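Local coordinates for protein putative NADH-flavin reductase (Lactobacillus casei ATCC 334, PDB 3H2S) that binds NADPH in a Rossmann-type fold and probably acts as an NAD(P)H-dependent oxidoreductase, possibly reducing flavin, at residues Ala4-Thr9 and Asp64-Ala69. Residues are numbered along the deposited sequence; the frame is centred on the assembly and turned at random.
Sequences AVLGAT and DAVVDA. With NDP (NADPH dihydro-nicotinamide-adenine-dinucleotide phosphate), chain C.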
loop_
_atom_site.group_PDB
_atom_site.type_symbol
_atom_site.label_atom_id
_atom_site.label_comp_id
_atom_site.label_asym_id
_atom_site.label_seq_id
_atom_site.Cartn_x
_atom_site.Cartn_y
_atom_site.Cartn_z
ATOM N N ALA A 4 1.229 5.061 20.243
ATOM C CA ALA A 4 1.536 6.155 19.320
ATOM C C ALA A 4 0.260 6.591 18.624
ATOM O O ALA A 4 -0.475 5.751 18.096
ATOM C CB ALA A 4 2.578 5.713 18.287
ATOM N N VAL A 5 -0.025 7.894 18.641
ATOM C CA VAL A 5 -1.205 8.408 17.949
ATOM C C VAL A 5 -0.782 9.260 16.758
ATOM O O VAL A 5 -0.134 10.315 16.921
ATOM C CB VAL A 5 -2.102 9.224 18.900
ATOM C CG1 VAL A 5 -3.321 9.776 18.160
ATOM C CG2 VAL A 5 -2.493 8.375 20.115
ATOM N N LEU A 6 -1.107 8.788 15.556
ATOM C CA LEU A 6 -0.856 9.571 14.351
ATOM C C LEU A 6 -2.044 10.501 14.112
ATOM O O LEU A 6 -3.188 10.108 14.311
ATOM C CB LEU A 6 -0.674 8.654 13.146
ATOM C CG LEU A 6 0.674 7.975 12.846
ATOM C CD1 LEU A 6 1.478 7.580 14.061
ATOM C CD2 LEU A 6 0.465 6.786 11.892
ATOM N N GLY A 7 -1.773 11.759 13.779
ATOM C CA GLY A 7 -2.841 12.747 13.716
ATOM C C GLY A 7 -3.382 13.055 15.113
ATOM O O GLY A 7 -4.555 13.384 15.271
ATOM N N ALA A 8 -2.481 13.077 16.090
ATOM C CA ALA A 8 -2.817 13.338 17.497
ATOM C C ALA A 8 -3.398 14.736 17.759
ATOM O O ALA A 8 -4.166 14.920 18.693
ATOM C CB ALA A 8 -1.586 13.095 18.390
ATOM N N THR A 9 -3.071 15.700 16.898
ATOM C CA THR A 9 -3.582 17.074 17.044
ATOM C C THR A 9 -4.947 17.292 16.390
ATOM O O THR A 9 -5.581 18.342 16.595
ATOM C CB THR A 9 -2.585 18.111 16.481
ATOM O OG1 THR A 9 -2.288 17.801 15.113
ATOM C CG2 THR A 9 -1.304 18.096 17.311
ATOM N N ASP A 64 3.263 -0.354 21.941
ATOM C CA ASP A 64 2.440 -1.559 21.930
ATOM C C ASP A 64 1.278 -1.426 20.936
ATOM O O ASP A 64 0.740 -2.426 20.445
ATOM C CB ASP A 64 1.906 -1.836 23.345
ATOM C CG ASP A 64 3.013 -1.949 24.380
ATOM O OD1 ASP A 64 3.117 -1.061 25.264
ATOM O OD2 ASP A 64 3.789 -2.931 24.315
ATOM N N ALA A 65 0.892 -0.188 20.658
ATOM C CA ALA A 65 -0.198 0.089 19.730
ATOM C C ALA A 65 0.010 1.406 18.993
ATOM O O ALA A 65 0.636 2.344 19.509
ATOM C CB ALA A 65 -1.528 0.124 20.455
ATOM N N VAL A 66 -0.602 1.483 17.822
ATOM C CA VAL A 66 -0.605 2.688 17.002
ATOM C C VAL A 66 -2.034 2.986 16.571
ATOM O O VAL A 66 -2.776 2.081 16.185
ATOM C CB VAL A 66 0.271 2.510 15.733
ATOM C CG1 VAL A 66 0.245 3.794 14.897
ATOM C CG2 VAL A 66 1.704 2.181 16.138
ATOM N N VAL A 67 -2.421 4.254 16.629
ATOM C CA VAL A 67 -3.717 4.641 16.107
ATOM C C VAL A 67 -3.548 5.619 14.957
ATOM O O VAL A 67 -2.846 6.627 15.089
ATOM C CB VAL A 67 -4.616 5.266 17.203
ATOM C CG1 VAL A 67 -5.984 5.674 16.594
ATOM C CG2 VAL A 67 -4.800 4.278 18.348
ATOM N N ASP A 68 -4.143 5.294 13.814
ATOM C CA ASP A 68 -4.100 6.177 12.641
ATOM C C ASP A 68 -5.331 7.104 12.615
ATOM O O ASP A 68 -6.423 6.688 12.232
ATOM C CB ASP A 68 -3.980 5.355 11.342
ATOM C CG ASP A 68 -3.973 6.214 10.078
ATOM O OD1 ASP A 68 -4.250 7.430 10.153
ATOM O OD2 ASP A 68 -3.699 5.651 8.980
ATOM N N ALA A 69 -5.165 8.329 13.119
ATOM C CA ALA A 69 -6.241 9.313 13.086
ATOM C C ALA A 69 -5.925 10.461 12.140
ATOM O O ALA A 69 -6.387 11.583 12.341
ATOM C CB ALA A 69 -6.507 9.861 14.511
HETATM P PA NDP C . -8.574 16.214 11.382
HETATM O O1A NDP C . -8.875 16.995 10.070
HETATM O O2A NDP C . -8.998 16.819 12.677
HETATM O O5B NDP C . -6.892 16.239 11.187
HETATM C C5B NDP C . -6.389 14.885 11.321
HETATM C C4B NDP C . -4.830 14.908 11.567
HETATM O O4B NDP C . -4.187 14.830 10.311
HETATM C C3B NDP C . -4.332 16.252 12.199
HETATM O O3B NDP C . -3.608 15.894 13.335
HETATM C C2B NDP C . -3.387 16.825 11.064
HETATM O O2B NDP C . -2.302 17.581 11.474
HETATM C C1B NDP C . -2.952 15.477 10.412
HETATM N N9A NDP C . -2.473 15.695 9.037
HETATM C C8A NDP C . -3.295 16.127 7.964
HETATM N N7A NDP C . -2.634 16.222 6.808
HETATM C C5A NDP C . -1.324 15.804 7.124
HETATM C C6A NDP C . -0.197 15.670 6.295
HETATM N N6A NDP C . -0.305 16.024 4.984
HETATM N N1A NDP C . 1.037 15.493 6.891
HETATM C C2A NDP C . 1.033 15.138 8.211
HETATM N N3A NDP C . -0.024 15.033 9.072
HETATM C C4A NDP C . -1.201 15.462 8.500
HETATM O O3 NDP C . -9.445 14.933 11.085
HETATM P PN NDP C . -10.635 14.065 11.768
HETATM O O1N NDP C . -10.263 13.810 13.240
HETATM O O2N NDP C . -11.842 14.938 11.603
HETATM O O5D NDP C . -10.779 12.601 11.061
HETATM C C5D NDP C . -10.083 11.448 11.546
HETATM C C4D NDP C . -10.501 10.259 10.663
HETATM O O4D NDP C . -11.918 10.277 10.643
HETATM C C3D NDP C . -10.011 10.247 9.185
HETATM O O3D NDP C . -9.778 8.950 8.772
HETATM C C2D NDP C . -11.239 10.917 8.466
HETATM O O2D NDP C . -11.348 10.488 7.133
HETATM C C1D NDP C . -12.378 10.243 9.313
HETATM N N1N NDP C . -13.668 10.886 9.074
HETATM C C2N NDP C . -14.674 10.075 8.398
HETATM C C3N NDP C . -15.918 10.843 7.950
HETATM C C7N NDP C . -17.076 9.881 7.754
HETATM O O7N NDP C . -16.881 8.798 7.220
HETATM N N7N NDP C . -18.363 10.318 8.032
HETATM C C4N NDP C . -16.299 12.118 8.674
HETATM C C5N NDP C . -15.130 12.983 9.072
HETATM C C6N NDP C . -13.805 12.309 9.347
HETATM P P2B NDP C . -2.499 19.137 11.916
HETATM O O1X NDP C . -3.261 19.180 13.290
HETATM O O2X NDP C . -1.062 19.672 12.272
HETATM O O3X NDP C . -3.208 19.939 10.878
#
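Ala4 and Leu6 on one strand exchange four backbone hydrogen bonds with Ala65 and Val67 on the other and Ala69 just beyond its end, the evidence for a parallel pairing of residues 4-6 of strand 2-6 with strand 65-68, whose directions differ by 14°. Three are regular: Ala4 N meets Ala65 O (2.9 Å) in the carbonyl plane, while Val67 N to Ala4 O (2.9 Å) and Leu6 N to Val67 O (2.8 Å) run nearly along the C=O axis. In the fourth, Ala69 N reaches Leu6 O at 2.9 Å but stands 38° out of the carbonyl plane, just where both strands give way to loop.

Apolar contacts are sparse and use both methyls of Val66: CG2 toward Ala4 CB (4.2 Å), CG1 toward Leu6 CD1 (4.1 Å). On the opposite face Val5 and Val67 pack against Val17 and Ile16 of helix 11-22.

Ligand contacts lie past the strand ends. The type II turn Val5-Ala8, with Gly7 at positive phi, opens the glycine-rich turn of the Rossmann fold. Gly7 CA comes 3.3 Å from NADPH O3B, and Ala69 O 3.5 Å from C5B; Thr9 OG1 lies at the O3B hydroxyl and, doubtfully close, at the 2'-phosphate. Adjacent central strands thus present their C-terminal ends to the adenosine ribose.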